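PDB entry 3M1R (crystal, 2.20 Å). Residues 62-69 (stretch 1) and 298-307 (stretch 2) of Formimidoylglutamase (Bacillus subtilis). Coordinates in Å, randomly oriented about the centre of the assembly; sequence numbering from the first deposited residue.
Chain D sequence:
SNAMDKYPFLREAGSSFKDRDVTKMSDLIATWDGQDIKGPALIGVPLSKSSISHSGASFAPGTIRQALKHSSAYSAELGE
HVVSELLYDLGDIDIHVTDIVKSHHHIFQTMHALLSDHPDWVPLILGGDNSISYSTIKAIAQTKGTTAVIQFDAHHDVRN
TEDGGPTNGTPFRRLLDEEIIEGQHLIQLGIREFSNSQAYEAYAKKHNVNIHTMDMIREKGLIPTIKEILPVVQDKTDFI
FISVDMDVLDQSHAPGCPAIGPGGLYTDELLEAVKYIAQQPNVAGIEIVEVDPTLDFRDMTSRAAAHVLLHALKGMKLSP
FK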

ATOM      1  N   GLY D  62      12.714  10.604 -13.655  1.00 39.24           N
ATOM      2  CA  GLY D  62      13.328  10.667 -12.342  1.00 28.18           C
ATOM      3  C   GLY D  62      13.629   9.286 -11.749  1.00 31.28           C
ATOM      4  O   GLY D  62      14.720   9.066 -11.222  1.00 30.94           O
ATOM      5  N   THR D  63      12.678   8.352 -11.843  1.00 28.97           N
ATOM      6  CA  THR D  63      12.852   7.038 -11.229  1.00 28.75           C
ATOM      7  C   THR D  63      13.749   6.134 -12.045  1.00 32.57           C
ATOM      8  O   THR D  63      14.497   5.355 -11.478  1.00 29.98           O
ATOM      9  N   ILE D  64      13.682   6.232 -13.369  1.00 30.92           N
ATOM     10  CA  ILE D  64      14.623   5.475 -14.193  1.00 27.57           C
ATOM     11  C   ILE D  64      16.050   5.985 -13.957  1.00 31.07           C
ATOM     12  O   ILE D  64      16.988   5.200 -13.921  1.00 33.24           O
ATOM     13  N   ARG D  65      16.220   7.291 -13.791  1.00 24.58           N
ATOM     14  CA  ARG D  65      17.583   7.818 -13.536  1.00 27.48           C
ATOM     15  C   ARG D  65      18.090   7.269 -12.219  1.00 26.42           C
ATOM     16  O   ARG D  65      19.237   6.887 -12.100  1.00 33.60           O
ATOM     17  N   GLN D  66      17.207   7.205 -11.229  1.00 33.48           N
ATOM     18  CA  GLN D  66      17.603   6.768  -9.916  1.00 30.73           C
ATOM     19  C   GLN D  66      18.019   5.302  -9.967  1.00 35.40           C
ATOM     20  O   GLN D  66      19.033   4.929  -9.373  1.00 37.81           O
ATOM     21  N   ALA D  67      17.249   4.473 -10.677  1.00 31.20           N
ATOM     22  CA  ALA D  67      17.574   3.052 -10.808  1.00 30.91           C
ATOM     23  C   ALA D  67      18.894   2.897 -11.560  1.00 31.63           C
ATOM     24  O   ALA D  67      19.734   2.062 -11.206  1.00 31.00           O
ATOM     25  N   LEU D  68      19.072   3.710 -12.593  1.00 31.54           N
ATOM     26  CA  LEU D  68      20.284   3.640 -13.400  1.00 34.05           C
ATOM     27  C   LEU D  68      21.499   4.038 -12.552  1.00 29.17           C
ATOM     28  O   LEU D  68      22.452   3.291 -12.458  1.00 31.89           O
ATOM     29  N   LYS D  69      21.426   5.186 -11.885  1.00 33.42           N
ATOM     30  CA  LYS D  69      22.569   5.683 -11.115  1.00 36.29           C
ATOM     31  C   LYS D  69      22.991   4.700 -10.036  1.00 38.62           C
ATOM     32  O   LYS D  69      24.150   4.691  -9.611  1.00 35.24           O
ATOM     33  N   ARG D 298       7.323  -1.452  -5.875  1.00 26.03           N
ATOM     34  CA  ARG D 298       8.594  -0.824  -5.579  1.00 28.72           C
ATOM     35  C   ARG D 298       8.939  -0.015  -6.819  1.00 34.76           C
ATOM     36  O   ARG D 298       8.111   0.788  -7.264  1.00 34.73           O
ATOM     37  N   ASP D 299      10.117  -0.229  -7.399  1.00 29.14           N
ATOM     38  CA  ASP D 299      10.443   0.426  -8.672  1.00 28.46           C
ATOM     39  C   ASP D 299      10.916  -0.587  -9.719  1.00 27.37           C
ATOM     40  O   ASP D 299      11.759  -0.275 -10.554  1.00 27.07           O
HETATM   41  N   MSE D 300      10.344  -1.783  -9.660  1.00 27.24           N
HETATM   42  CA  MSE D 300      10.700  -2.897 -10.531  1.00 27.05           C
HETATM   43  C   MSE D 300      10.755  -2.522 -11.981  1.00 29.45           C
HETATM   44  O   MSE D 300      11.626  -2.992 -12.698  1.00 26.59           O
ATOM     45  N   THR D 301       9.782  -1.733 -12.424  1.00 23.10           N
ATOM     46  CA  THR D 301       9.652  -1.425 -13.831  1.00 24.45           C
ATOM     47  C   THR D 301      10.644  -0.340 -14.232  1.00 27.54           C
ATOM     48  O   THR D 301      11.138  -0.340 -15.346  1.00 32.14           O
ATOM     49  N   SER D 302      10.965   0.560 -13.309  1.00 25.50           N
ATOM     50  CA  SER D 302      12.018   1.530 -13.557  1.00 25.26           C
ATOM     51  C   SER D 302      13.384   0.818 -13.555  1.00 31.13           C
ATOM     52  O   SER D 302      14.262   1.196 -14.320  1.00 29.90           O
ATOM     53  N   ARG D 303      13.562  -0.215 -12.722  1.00 31.91           N
ATOM     54  CA  ARG D 303      14.827  -0.977 -12.745  1.00 33.05           C
ATOM     55  C   ARG D 303      14.969  -1.723 -14.077  1.00 34.51           C
ATOM     56  O   ARG D 303      16.047  -1.718 -14.680  1.00 33.22           O
ATOM     57  N   ALA D 304      13.883  -2.367 -14.514  1.00 25.44           N
ATOM     58  CA  ALA D 304      13.839  -3.048 -15.809  1.00 28.24           C
ATOM     59  C   ALA D 304      14.218  -2.087 -16.932  1.00 24.92           C
ATOM     60  O   ALA D 304      14.990  -2.429 -17.831  1.00 26.95           O
ATOM     61  N   ALA D 305      13.675  -0.877 -16.866  1.00 28.85           N
ATOM     62  CA  ALA D 305      13.986   0.166 -17.843  1.00 31.19           C
ATOM     63  C   ALA D 305      15.473   0.564 -17.784  1.00 34.82           C
ATOM     64  O   ALA D 305      16.139   0.702 -18.816  1.00 32.26           O
ATOM     65  N   ALA D 306      15.996   0.744 -16.574  1.00 34.37           N
ATOM     66  CA  ALA D 306      17.408   1.082 -16.412  1.00 30.75           C
ATOM     67  C   ALA D 306      18.290  -0.006 -17.026  1.00 29.12           C
ATOM     68  O   ALA D 306      19.294   0.288 -17.651  1.00 29.33           O
ATOM     69  N   HIS D 307      17.894  -1.268 -16.876  1.00 27.93           N
ATOM     70  CA  HIS D 307      18.663  -2.355 -17.468  1.00 30.28           C
ATOM     71  C   HIS D 307      18.597  -2.361 -18.993  1.00 28.94           C
ATOM     72  O   HIS D 307      19.550  -2.757 -19.655  1.00 32.01           O
TER

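Two helices can approach closely when the residues between them are small, and this pair from Formimidoylglutamase is a compact example. The helix of residues 62-69 and that of 300-307 come within 8.0 Å, axis to axis, at a crossing angle of -64°. Alanine and serine occupy much of the crossing, and the backbones come close: the CA atoms of Ile64 and Ser302 are 4.8 Å apart, those of Leu68 and Ala306 4.9 Å.

Ala67 and Ala306 form the heart of the contact. Both point toward the opposing helix, and neither has a rotamer to choose. Their CB atoms meet at 3.8 Å, while Ala67 CB also lies 3.7 Å from Ser302 O and 3.9 Å from Arg303 CA, so the methyl rests on the neighbouring backbone itself. Ala306 does the same in return, its CB standing 3.6 Å from Leu68 N and 4.1 Å from Ile64 O.

The larger aliphatic residues, Ile64 and Leu68, set out sideways and pack next to this centre. Ile64, with chi1 m and chi2 t, extends its CD1 to 3.8 Å from Ala305 CB, a methyl-to-methyl contact that continues the apolar seam. Leu68 adopts the t, p rotamer common for leucine; Leu68 CB lies 4.0 Å from Ala306 CB, and the rotamer also brings Leu68 CD1 to 3.8 Å from Ala306 O.

A polar pair is set beside this seam. Thr63 (chi1 p) and Ser302 (chi1 m) both point inward, and these rotamers bring Thr63 OG1 and Ser302 OG to 2.7 Å, a short hydrogen bond in which either hydroxyl could be the donor. Thr63 OG1 has a further hydrogen-bonding partner just outside the stretch.

Near the start of the second helix, Asp299 sits at the N-cap position, yet its side chain makes no capping bond. With chi1 p and chi2 at -19°, Asp299 OD1 accepts a hydrogen bond from Arg303 NE at 2.7 Å within a salt bridge, one helical turn on. Asp299 OD2 receives a hydrogen bond from water 1 at 2.6 Å, and the same water donates to Thr63 O at 2.8 Å, linking the two stretches.

Arg303 illustrates how a long side chain can border a tight crossing. Its CA-to-CB bond points away, and an m, t, t conformation carries NE to Asp299, leaving Arg303 CG 4.1 Å from Ala67 CB. His307 also starts away from the interface; its m rotamer, with chi2 at 68°, lets ND1 donate to Arg303 O at 3.2 Å.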

ATOM      1  CB  THR D  63      11.522   6.324 -10.906  1.00 24.83           C
ATOM      2  OG1 THR D  63      10.789   6.063 -12.120  1.00 29.08           O
ATOM      3  CG2 THR D  63      10.692   7.192  -9.965  1.00 27.01           C
ATOM      4  CB  ILE D  64      14.282   5.520 -15.698  1.00 29.81           C
ATOM      5  CG1 ILE D  64      12.901   4.878 -15.953  1.00 30.93           C
ATOM      6  CG2 ILE D  64      15.391   4.807 -16.521  1.00 24.90           C
ATOM      7  CD1 ILE D  64      12.310   5.141 -17.356  1.00 27.69           C
ATOM      8  CB  ARG D  65      17.603   9.349 -13.466  1.00 33.99           C
ATOM      9  CG  ARG D  65      17.556  10.107 -14.813  1.00 34.01           C
ATOM     10  CD  ARG D  65      17.656  11.622 -14.565  1.00 33.74           C
ATOM     11  NE  ARG D  65      17.847  12.404 -15.784  1.00 39.64           N
ATOM     12  CZ  ARG D  65      16.867  13.019 -16.442  1.00 41.71           C
ATOM     13  NH1 ARG D  65      15.613  12.947 -16.006  1.00 34.18           N
ATOM     14  NH2 ARG D  65      17.142  13.702 -17.542  1.00 41.64           N
ATOM     15  CB  GLN D  66      16.469   6.995  -8.922  1.00 37.61           C
ATOM     16  CG  GLN D  66      16.923   7.402  -7.536  1.00 57.56           C
ATOM     17  CD  GLN D  66      15.771   7.423  -6.534  1.00 73.87           C
ATOM     18  OE1 GLN D  66      14.600   7.364  -6.913  1.00 78.63           O
ATOM     19  NE2 GLN D  66      16.104   7.507  -5.250  1.00 78.20           N
ATOM     20  CB  ALA D  67      16.478   2.295 -11.533  1.00 25.53           C
ATOM     21  CB  LEU D  68      20.171   4.519 -14.649  1.00 31.86           C
ATOM     22  CG  LEU D  68      21.385   4.470 -15.588  1.00 31.39           C
ATOM     23  CD1 LEU D  68      21.500   3.082 -16.185  1.00 27.34           C
ATOM     24  CD2 LEU D  68      21.260   5.502 -16.702  1.00 29.72           C
ATOM     25  CB  LYS D  69      22.277   7.042 -10.478  1.00 36.38           C
ATOM     26  CG  LYS D  69      22.305   8.220 -11.443  1.00 43.00           C
ATOM     27  CD  LYS D  69      21.767   9.479 -10.769  1.00 36.73           C
ATOM     28  CE  LYS D  69      21.941  10.693 -11.653  1.00 42.24           C
ATOM     29  NZ  LYS D  69      21.376  11.883 -10.964  1.00 49.84           N
ATOM     30  CB  ARG D 298       9.661  -1.864  -5.208  1.00 30.58           C
ATOM     31  CG  ARG D 298       9.343  -2.598  -3.880  1.00 37.56           C
ATOM     32  CD  ARG D 298      10.313  -3.733  -3.609  1.00 29.66           C
ATOM     33  NE  ARG D 298      11.681  -3.246  -3.420  1.00 28.11           N
ATOM     34  CZ  ARG D 298      12.731  -4.041  -3.212  1.00 29.43           C
ATOM     35  NH1 ARG D 298      12.570  -5.353  -3.183  1.00 27.35           N
ATOM     36  NH2 ARG D 298      13.942  -3.524  -3.020  1.00 24.89           N
ATOM     37  CB  ASP D 299      11.497   1.529  -8.487  1.00 25.77           C
ATOM     38  CG  ASP D 299      12.852   0.991  -7.990  1.00 38.02           C
ATOM     39  OD1 ASP D 299      12.901  -0.137  -7.451  1.00 44.92           O
ATOM     40  OD2 ASP D 299      13.877   1.705  -8.127  1.00 39.38           O
HETATM   41  CB  MSE D 300       9.667  -4.005 -10.436  1.00 29.76           C
HETATM   42  CG  MSE D 300       9.863  -4.967  -9.275  1.00 44.97           C
HETATM   43 SE   MSE D 300       8.369  -6.249  -9.219  0.72 40.42          SE
HETATM   44  CE  MSE D 300       8.582  -7.026 -11.004  1.00 23.54           C
ATOM     45  CB  THR D 301       8.193  -1.057 -14.218  1.00 26.19           C
ATOM     46  OG1 THR D 301       7.294  -2.057 -13.701  1.00 28.68           O
ATOM     47  CG2 THR D 301       8.064  -1.025 -15.739  1.00 24.98           C
ATOM     48  CB  SER D 302      11.969   2.687 -12.545  1.00 28.15           C
ATOM     49  OG  SER D 302      10.773   3.448 -12.697  1.00 35.84           O
ATOM     50  CB  ARG D 303      14.952  -1.966 -11.572  1.00 23.64           C
ATOM     51  CG  ARG D 303      15.181  -1.320 -10.204  1.00 31.72           C
ATOM     52  CD  ARG D 303      15.027  -2.303  -9.043  1.00 34.29           C
ATOM     53  NE  ARG D 303      15.181  -1.624  -7.757  1.00 42.06           N
ATOM     54  CZ  ARG D 303      16.207  -1.811  -6.926  1.00 47.41           C
ATOM     55  NH1 ARG D 303      16.281  -1.139  -5.791  1.00 51.27           N
ATOM     56  NH2 ARG D 303      17.158  -2.686  -7.216  1.00 39.07           N
ATOM     57  CB  ALA D 304      12.465  -3.614 -16.062  1.00 27.41           C
ATOM     58  CB  ALA D 305      13.084   1.388 -17.623  1.00 24.72           C
ATOM     59  CB  ALA D 306      17.747   1.302 -14.937  1.00 19.81           C
ATOM     60  CB  HIS D 307      18.271  -3.707 -16.875  1.00 28.60           C
ATOM     61  CG  HIS D 307      19.002  -4.028 -15.609  1.00 26.17           C
ATOM     62  ND1 HIS D 307      18.799  -3.339 -14.429  1.00 33.98           N
ATOM     63  CD2 HIS D 307      19.942  -4.964 -15.333  1.00 24.97           C
ATOM     64  CE1 HIS D 307      19.583  -3.832 -13.489  1.00 25.20           C
ATOM     65  NE2 HIS D 307      20.282  -4.821 -14.012  1.00 33.85           N
TER
HETATM   66  O   HOH W   1      13.926   4.087  -9.080  1.00 37.79           O